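Local coordinates for protein pyruvate kinase (Pseudomonas aeruginosa, PDB 6QXL) that probably catalyses the last step of glycolysis, transferring phosphate from phosphoenolpyruvate to ADP to give pyruvate and ATP, and binds glucose-6-phosphate in this structure, at residues A[424-429]-A[438-443]; A[456-461]-A[474-479]. All blocks are in the same frame, centred on the assembly; numbering follows the deposited sequence.

Interaction 1 of 2, residues A[424-429]-A[438-443]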
ATOM      1  N   ILE A 424       8.417  18.437 -32.064  1.00 50.65           N
ATOM      2  CA  ILE A 424       9.655  18.673 -32.791  1.00 53.23           C
ATOM      3  C   ILE A 424       9.436  18.197 -34.231  1.00 52.18           C
ATOM      4  O   ILE A 424       9.362  16.994 -34.471  1.00 43.70           O
ATOM      5  CB  ILE A 424      10.834  17.893 -32.199  1.00 54.91           C
ATOM      6  CG1 ILE A 424      11.091  18.277 -30.731  1.00 57.16           C
ATOM      7  CG2 ILE A 424      12.068  18.120 -33.049  1.00 58.71           C
ATOM      8  CD1 ILE A 424      11.763  19.592 -30.506  1.00 57.91           C
ATOM      9  N   PRO A 425       9.352  19.131 -35.202  1.00 51.37           N
ATOM     10  CA  PRO A 425       9.150  18.682 -36.591  1.00 49.78           C
ATOM     11  C   PRO A 425      10.398  17.933 -37.081  1.00 46.92           C
ATOM     12  O   PRO A 425      11.545  18.373 -36.800  1.00 41.01           O
ATOM     13  CB  PRO A 425       8.932  19.977 -37.373  1.00 49.47           C
ATOM     14  CG  PRO A 425       8.759  21.038 -36.349  1.00 50.78           C
ATOM     15  CD  PRO A 425       9.520  20.586 -35.128  1.00 53.28           C
ATOM     16  N   PHE A 426      10.162  16.800 -37.735  1.00 42.11           N
ATOM     17  CA  PHE A 426      11.218  15.848 -38.027  1.00 46.25           C
ATOM     18  C   PHE A 426      10.696  14.793 -38.979  1.00 44.73           C
ATOM     19  O   PHE A 426       9.561  14.310 -38.824  1.00 49.13           O
ATOM     20  CB  PHE A 426      11.697  15.216 -36.724  1.00 53.80           C
ATOM     21  CG  PHE A 426      12.922  14.358 -36.843  1.00 56.58           C
ATOM     22  CD1 PHE A 426      12.778  13.001 -37.040  1.00 54.05           C
ATOM     23  CD2 PHE A 426      14.212  14.899 -36.649  1.00 59.63           C
ATOM     24  CE1 PHE A 426      13.903  12.175 -37.112  1.00 52.90           C
ATOM     25  CE2 PHE A 426      15.316  14.084 -36.690  1.00 59.97           C
ATOM     26  CZ  PHE A 426      15.177  12.725 -36.895  1.00 56.55           C
ATOM     27  N   ASP A 427      11.514  14.477 -39.989  1.00 52.37           N
ATOM     28  CA  ASP A 427      11.170  13.481 -40.998  1.00 57.81           C
ATOM     29  C   ASP A 427      12.257  12.423 -41.069  1.00 60.47           C
ATOM     30  O   ASP A 427      13.227  12.589 -41.809  1.00 56.80           O
ATOM     31  CB  ASP A 427      10.963  14.100 -42.386  1.00 57.64           C
ATOM     32  CG  ASP A 427      10.301  13.126 -43.360  1.00 58.01           C
ATOM     33  OD1 ASP A 427      10.066  11.947 -42.971  1.00 56.70           O
ATOM     34  OD2 ASP A 427      10.008  13.540 -44.507  1.00 59.55           O
ATOM     35  N   PRO A 428      12.074  11.306 -40.339  1.00 64.51           N
ATOM     36  CA  PRO A 428      13.118  10.290 -40.351  1.00 68.39           C
ATOM     37  C   PRO A 428      13.270   9.571 -41.714  1.00 65.87           C
ATOM     38  O   PRO A 428      14.399   9.221 -42.080  1.00 84.03           O
ATOM     39  CB  PRO A 428      12.679   9.332 -39.233  1.00 70.73           C
ATOM     40  CG  PRO A 428      11.198   9.413 -39.251  1.00 68.25           C
ATOM     41  CD  PRO A 428      10.856  10.823 -39.662  1.00 65.93           C
ATOM     42  N   ALA A 429      12.173   9.385 -42.453  1.00 64.60           N
ATOM     43  CA  ALA A 429      12.208   8.688 -43.756  1.00 63.76           C
ATOM     44  C   ALA A 429      13.118   9.379 -44.782  1.00 69.96           C
ATOM     45  O   ALA A 429      13.732   8.722 -45.606  1.00 64.11           O
ATOM     46  CB  ALA A 429      10.801   8.535 -44.336  1.00 59.12           C
ATOM     47  N   GLN A 438      21.180  10.264 -34.194  1.00 54.55           N
ATOM     48  CA  GLN A 438      21.966  11.464 -33.862  1.00 54.55           C
ATOM     49  C   GLN A 438      21.292  12.730 -34.415  1.00 51.86           C
ATOM     50  O   GLN A 438      21.471  13.805 -33.863  1.00 42.26           O
ATOM     51  CB  GLN A 438      23.397  11.356 -34.387  1.00 51.28           C
ATOM     52  CG  GLN A 438      24.301  12.549 -34.065  1.00 47.28           C
ATOM     53  CD  GLN A 438      24.576  12.738 -32.580  1.00 48.72           C
ATOM     54  OE1 GLN A 438      25.075  11.826 -31.924  1.00 52.46           O
ATOM     55  NE2 GLN A 438      24.292  13.931 -32.049  1.00 48.49           N
ATOM     56  N   ALA A 439      20.513  12.582 -35.483  1.00 49.52           N
ATOM     57  CA  ALA A 439      19.768  13.700 -36.029  1.00 53.31           C
ATOM     58  C   ALA A 439      18.705  14.172 -35.028  1.00 55.92           C
ATOM     59  O   ALA A 439      18.582  15.368 -34.751  1.00 51.39           O
ATOM     60  CB  ALA A 439      19.129  13.314 -37.361  1.00 55.07           C
ATOM     61  N   ALA A 440      17.958  13.216 -34.482  1.00 59.13           N
ATOM     62  CA  ALA A 440      16.979  13.503 -33.429  1.00 53.45           C
ATOM     63  C   ALA A 440      17.639  14.119 -32.192  1.00 49.07           C
ATOM     64  O   ALA A 440      17.188  15.124 -31.671  1.00 55.21           O
ATOM     65  CB  ALA A 440      16.220  12.252 -33.056  1.00 51.64           C
ATOM     66  N   VAL A 441      18.741  13.560 -31.754  1.00 45.56           N
ATOM     67  CA  VAL A 441      19.434  14.127 -30.609  1.00 45.17           C
ATOM     68  C   VAL A 441      19.929  15.542 -30.901  1.00 46.98           C
ATOM     69  O   VAL A 441      20.001  16.378 -30.004  1.00 44.65           O
ATOM     70  CB  VAL A 441      20.569  13.193 -30.159  1.00 44.48           C
ATOM     71  CG1 VAL A 441      21.442  13.820 -29.065  1.00 41.91           C
ATOM     72  CG2 VAL A 441      19.957  11.895 -29.657  1.00 48.08           C
ATOM     73  N   ASP A 442      20.276  15.814 -32.154  1.00 56.39           N
ATOM     74  CA  ASP A 442      20.733  17.161 -32.536  1.00 61.75           C
ATOM     75  C   ASP A 442      19.658  18.215 -32.291  1.00 55.74           C
ATOM     76  O   ASP A 442      19.942  19.284 -31.737  1.00 50.54           O
ATOM     77  CB  ASP A 442      21.218  17.209 -33.998  1.00 65.55           C
ATOM     78  CG  ASP A 442      22.633  16.658 -34.175  1.00 65.57           C
ATOM     79  OD1 ASP A 442      23.438  16.714 -33.223  1.00 67.29           O
ATOM     80  OD2 ASP A 442      22.933  16.128 -35.270  1.00 65.28           O
ATOM     81  N   GLU A 443      18.423  17.883 -32.663  1.00 49.87           N
ATOM     82  CA  GLU A 443      17.286  18.772 -32.442  1.00 49.71           C
ATOM     83  C   GLU A 443      17.146  19.207 -30.974  1.00 51.62           C
ATOM     84  O   GLU A 443      16.794  20.348 -30.699  1.00 62.37           O
ATOM     85  CB  GLU A 443      15.998  18.103 -32.919  1.00 53.13           C
ATOM     86  CG  GLU A 443      15.928  17.871 -34.427  1.00 52.02           C
ATOM     87  CD  GLU A 443      15.747  19.152 -35.228  1.00 54.83           C
ATOM     88  OE1 GLU A 443      14.806  19.859 -34.928  1.00 59.86           O
ATOM     89  OE2 GLU A 443      16.543  19.439 -36.136  1.00 56.39           O
TER

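Interaction 2 of 2, residues A[456-461]-A[474-479]. With G6P (6-O-phosphono-alpha-D-glucopyranose), chain M.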
ATOM      1  N   VAL A 456      18.928   9.757 -22.837  1.00 36.17           N
ATOM      2  CA  VAL A 456      17.686  10.017 -23.543  1.00 35.48           C
ATOM      3  C   VAL A 456      17.048   8.691 -23.923  1.00 33.18           C
ATOM      4  O   VAL A 456      17.739   7.708 -24.109  1.00 39.83           O
ATOM      5  CB  VAL A 456      17.995  10.923 -24.783  1.00 37.52           C
ATOM      6  CG1 VAL A 456      17.395  10.477 -26.113  1.00 39.26           C
ATOM      7  CG2 VAL A 456      17.545  12.306 -24.453  1.00 39.59           C
ATOM      8  N   ILE A 457      15.741   8.704 -24.084  1.00 29.99           N
ATOM      9  CA  ILE A 457      15.027   7.523 -24.568  1.00 33.70           C
ATOM     10  C   ILE A 457      14.537   7.821 -25.971  1.00 35.35           C
ATOM     11  O   ILE A 457      13.989   8.893 -26.216  1.00 43.39           O
ATOM     12  CB  ILE A 457      13.819   7.156 -23.683  1.00 34.42           C
ATOM     13  CG1 ILE A 457      14.315   6.616 -22.347  1.00 37.59           C
ATOM     14  CG2 ILE A 457      12.920   6.137 -24.370  1.00 31.48           C
ATOM     15  CD1 ILE A 457      13.215   6.247 -21.381  1.00 39.42           C
ATOM     16  N   LEU A 458      14.731   6.881 -26.886  1.00 33.93           N
ATOM     17  CA  LEU A 458      14.177   7.003 -28.212  1.00 32.77           C
ATOM     18  C   LEU A 458      13.255   5.841 -28.445  1.00 30.48           C
ATOM     19  O   LEU A 458      13.611   4.703 -28.156  1.00 32.56           O
ATOM     20  CB  LEU A 458      15.298   7.029 -29.254  1.00 34.22           C
ATOM     21  CG  LEU A 458      14.857   7.439 -30.667  1.00 36.53           C
ATOM     22  CD1 LEU A 458      15.994   8.125 -31.378  1.00 41.22           C
ATOM     23  CD2 LEU A 458      14.366   6.271 -31.508  1.00 37.19           C
ATOM     24  N   THR A 459      12.074   6.118 -28.978  1.00 32.28           N
ATOM     25  CA  THR A 459      11.144   5.061 -29.369  1.00 34.66           C
ATOM     26  C   THR A 459      10.806   5.188 -30.828  1.00 35.84           C
ATOM     27  O   THR A 459      10.720   6.298 -31.361  1.00 38.65           O
ATOM     28  CB  THR A 459       9.815   5.095 -28.551  1.00 37.66           C
ATOM     29  OG1 THR A 459       9.056   6.273 -28.863  1.00 33.77           O
ATOM     30  CG2 THR A 459      10.110   5.056 -27.036  1.00 38.07           C
ATOM     31  N   LYS A 460      10.603   4.051 -31.471  1.00 39.01           N
ATOM     32  CA  LYS A 460      10.269   4.014 -32.883  1.00 42.06           C
ATOM     33  C   LYS A 460       9.764   2.634 -33.238  1.00 43.10           C
ATOM     34  O   LYS A 460       9.687   1.747 -32.380  1.00 46.42           O
ATOM     35  CB  LYS A 460      11.490   4.360 -33.722  1.00 46.68           C
ATOM     36  CG  LYS A 460      12.587   3.331 -33.662  1.00 53.29           C
ATOM     37  CD  LYS A 460      13.743   3.656 -34.611  1.00 60.23           C
ATOM     38  CE  LYS A 460      14.636   2.408 -34.633  1.00 67.17           C
ATOM     39  NZ  LYS A 460      15.937   2.630 -35.291  1.00 73.08           N
ATOM     40  N   GLY A 461       9.442   2.464 -34.510  1.00 41.98           N
ATOM     41  CA  GLY A 461       9.106   1.158 -35.069  1.00 42.18           C
ATOM     42  C   GLY A 461      10.124   0.772 -36.125  1.00 48.56           C
ATOM     43  O   GLY A 461      11.215   1.371 -36.210  1.00 40.67           O
ATOM     44  N   LYS A 474      15.058   2.578 -27.020  1.00 37.09           N
ATOM     45  CA  LYS A 474      16.511   2.642 -26.887  1.00 35.62           C
ATOM     46  C   LYS A 474      16.847   3.667 -25.848  1.00 33.78           C
ATOM     47  O   LYS A 474      16.177   4.680 -25.729  1.00 40.70           O
ATOM     48  CB  LYS A 474      17.190   3.059 -28.207  1.00 42.57           C
ATOM     49  CG  LYS A 474      17.219   2.001 -29.310  1.00 52.56           C
ATOM     50  CD  LYS A 474      17.706   2.554 -30.645  1.00 60.61           C
ATOM     51  CE  LYS A 474      18.533   1.560 -31.500  1.00 62.74           C
ATOM     52  NZ  LYS A 474      19.985   1.779 -31.228  1.00 63.90           N
ATOM     53  N   VAL A 475      17.911   3.431 -25.112  1.00 33.03           N
ATOM     54  CA  VAL A 475      18.414   4.383 -24.134  1.00 34.00           C
ATOM     55  C   VAL A 475      19.809   4.803 -24.609  1.00 39.85           C
ATOM     56  O   VAL A 475      20.717   3.982 -24.682  1.00 45.91           O
ATOM     57  CB  VAL A 475      18.454   3.742 -22.729  1.00 31.13           C
ATOM     58  CG1 VAL A 475      19.087   4.667 -21.700  1.00 31.94           C
ATOM     59  CG2 VAL A 475      17.056   3.360 -22.301  1.00 30.86           C
ATOM     60  N   LEU A 476      19.956   6.083 -24.930  1.00 41.29           N
ATOM     61  CA  LEU A 476      21.134   6.602 -25.614  1.00 41.52           C
ATOM     62  C   LEU A 476      21.832   7.646 -24.777  1.00 42.67           C
ATOM     63  O   LEU A 476      21.192   8.416 -24.085  1.00 49.68           O
ATOM     64  CB  LEU A 476      20.744   7.202 -26.956  1.00 40.92           C
ATOM     65  CG  LEU A 476      19.866   6.314 -27.838  1.00 42.79           C
ATOM     66  CD1 LEU A 476      19.413   7.089 -29.091  1.00 44.06           C
ATOM     67  CD2 LEU A 476      20.573   5.029 -28.204  1.00 42.74           C
ATOM     68  N   HIS A 477      23.154   7.653 -24.844  1.00 46.36           N
ATOM     69  CA  HIS A 477      23.992   8.569 -24.076  1.00 49.91           C
ATOM     70  C   HIS A 477      24.414   9.702 -25.016  1.00 53.10           C
ATOM     71  O   HIS A 477      25.048   9.459 -26.037  1.00 54.14           O
ATOM     72  CB  HIS A 477      25.215   7.838 -23.514  1.00 51.98           C
ATOM     73  CG  HIS A 477      25.925   8.563 -22.417  1.00 52.12           C
ATOM     74  ND1 HIS A 477      27.141   8.148 -21.918  1.00 54.82           N
ATOM     75  CD2 HIS A 477      25.591   9.662 -21.711  1.00 54.17           C
ATOM     76  CE1 HIS A 477      27.525   8.957 -20.944  1.00 49.68           C
ATOM     77  NE2 HIS A 477      26.607   9.893 -20.805  1.00 53.55           N
ATOM     78  N   VAL A 478      24.035  10.926 -24.681  1.00 54.47           N
ATOM     79  CA  VAL A 478      24.320  12.073 -25.524  1.00 55.35           C
ATOM     80  C   VAL A 478      25.818  12.371 -25.441  1.00 54.82           C
ATOM     81  O   VAL A 478      26.341  12.686 -24.369  1.00 49.10           O
ATOM     82  CB  VAL A 478      23.482  13.290 -25.088  1.00 60.44           C
ATOM     83  CG1 VAL A 478      23.922  14.544 -25.831  1.00 63.75           C
ATOM     84  CG2 VAL A 478      22.006  13.020 -25.335  1.00 61.96           C
ATOM     85  N   GLY A 479      26.486  12.241 -26.582  1.00 53.91           N
ATOM     86  CA  GLY A 479      27.948  12.254 -26.655  1.00 57.39           C
ATOM     87  C   GLY A 479      28.514  11.027 -27.347  1.00 60.22           C
ATOM     88  O   GLY A 479      29.540  11.115 -27.989  1.00 65.67           O
TER
HETATM   89  C1  G6P M 501       7.466   5.721 -35.776  1.00 66.04           C
HETATM   90  C2  G6P M 501       7.624   5.383 -37.244  1.00 67.39           C
HETATM   91  C3  G6P M 501       6.947   4.024 -37.363  1.00 64.36           C
HETATM   92  C4  G6P M 501       5.777   3.805 -36.421  1.00 56.96           C
HETATM   93  C5  G6P M 501       5.184   5.189 -36.214  1.00 57.88           C
HETATM   94  C6  G6P M 501       3.855   5.089 -35.487  1.00 63.32           C
HETATM   95  O1  G6P M 501       8.419   6.757 -35.588  1.00 69.92           O
HETATM   96  O2  G6P M 501       7.100   6.407 -38.128  1.00 59.39           O
HETATM   97  O3  G6P M 501       7.978   3.175 -36.929  1.00 74.37           O
HETATM   98  O4  G6P M 501       4.865   2.794 -36.925  1.00 53.71           O
HETATM   99  O5  G6P M 501       6.095   6.030 -35.509  1.00 57.88           O
HETATM  100  O6  G6P M 501       3.536   6.205 -34.676  1.00 59.97           O
HETATM  101  P   G6P M 501       2.060   6.310 -33.957  1.00 56.21           P
HETATM  102  O1P G6P M 501       1.160   7.075 -34.897  1.00 61.83           O
HETATM  103  O2P G6P M 501       2.719   7.063 -32.824  1.00 40.07           O
HETATM  104  O3P G6P M 501       1.320   4.964 -33.748  1.00 46.90           O

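Interaction 1 of 2, residues A[424-429]-A[438-443]
F426, just after strand 421-425, reaches to helix 436-446 and meets the backbone between A439 and A440 with one corner of its ring. CG lies anti to the backbone N (chi1 -172°), which carries the ring across to the helix. There CE2 comes to 3.6 Å from the amide N of A440, approached obliquely, while the carbonyl carbon of A439 lies at the ring edge, near its plane. A439 CB lies near that plane too, 3.9 Å from F426 CE2, whereas A440 CB stands off the plane, 4.0 Å from F426 CZ; with nothing beyond CB on either residue, the ring can come right up to the helix backbone. Y405, on the neighbouring strand, adds an edge-to-face contact with F426, and its hydroxyl is hydrogen-bonded to A440 O. This is the close-packed, apolar part.

One turn further along the helix the contact turns polar. E443 lies alongside buried I424, the two chains pointing opposite ways, with I424 CG2 3.7 Å from E443 OE1. The glutamate CG passes F426 CD2 at 4.1 Å; a bend at chi2 (-71°) then turns CD aside, and the carboxylate plane stands 58° from the ring. E443 is partly exposed, and its OE1 is held in a salt bridge by R447. No hydrogen bond joins the two segments; helix 436-446 packs through side chains on the end of edge strand 421-425 and the residue after it, an arrangement characteristic of the alpha/beta C-terminal domain of pyruvate kinases.

Interaction 2 of 2, residues A[456-461]-A[474-479]
I457 and V475 sit directly across from each other as a non-hydrogen-bonded antiparallel pair, both projecting to the face of the sheet that helix 359-373 packs against. They meet lightly, I457 CG1 lying 4.3 Å from V475 CG2. V456, L458, K474 and L476 point to the other face, where helix 436-446 lies. On that side the closest apolar contact is diagonal: the L476 side chain is extended at chi2 (174°), which places CD1 4.1 Å from L458 CB.

The backbone fixes these orientations. V456 and L476 exchange two hydrogen bonds, the one from L476 N to V456 O being nearly straight at 172°; L458 and K474 exchange two more, with K474 N 2.8 Å from L458 O. Between them, I457 CA makes a CA-H...O contact of 3.3 Å with K474 O.

K474 bends away at chi3 and chi4, and its NZ forms a salt bridge with D462 of the second subunit, whose strand continues the sheet across the interface. Further along the chain from L458, G461 N approaches O3 of glucose-6-phosphate to 2.9 Å. The whole is an antiparallel beta hairpin that reaches from the sugar-phosphate pocket to a subunit interface.

Both contacts belong to the same five-stranded mixed sheet, but to opposite margins of it: interaction 1 involves the outermost strand 421-425, interaction 2 the hairpin whose second strand is outermost on the other side within the chain. Helix 436-446 bridges them, as V441 CG1 packs at 3.9 Å against V478 CG2, and it is the element that precedes the hairpin in the chain. Interaction 2 is the core contact, mostly buried and held by paired backbone hydrogen bonds; interaction 1 is only partly buried and relies on side chains laid against a helix. Their settings differ too: 424-429 and 438-443 touch no other subunit, whereas 474-479 meets one.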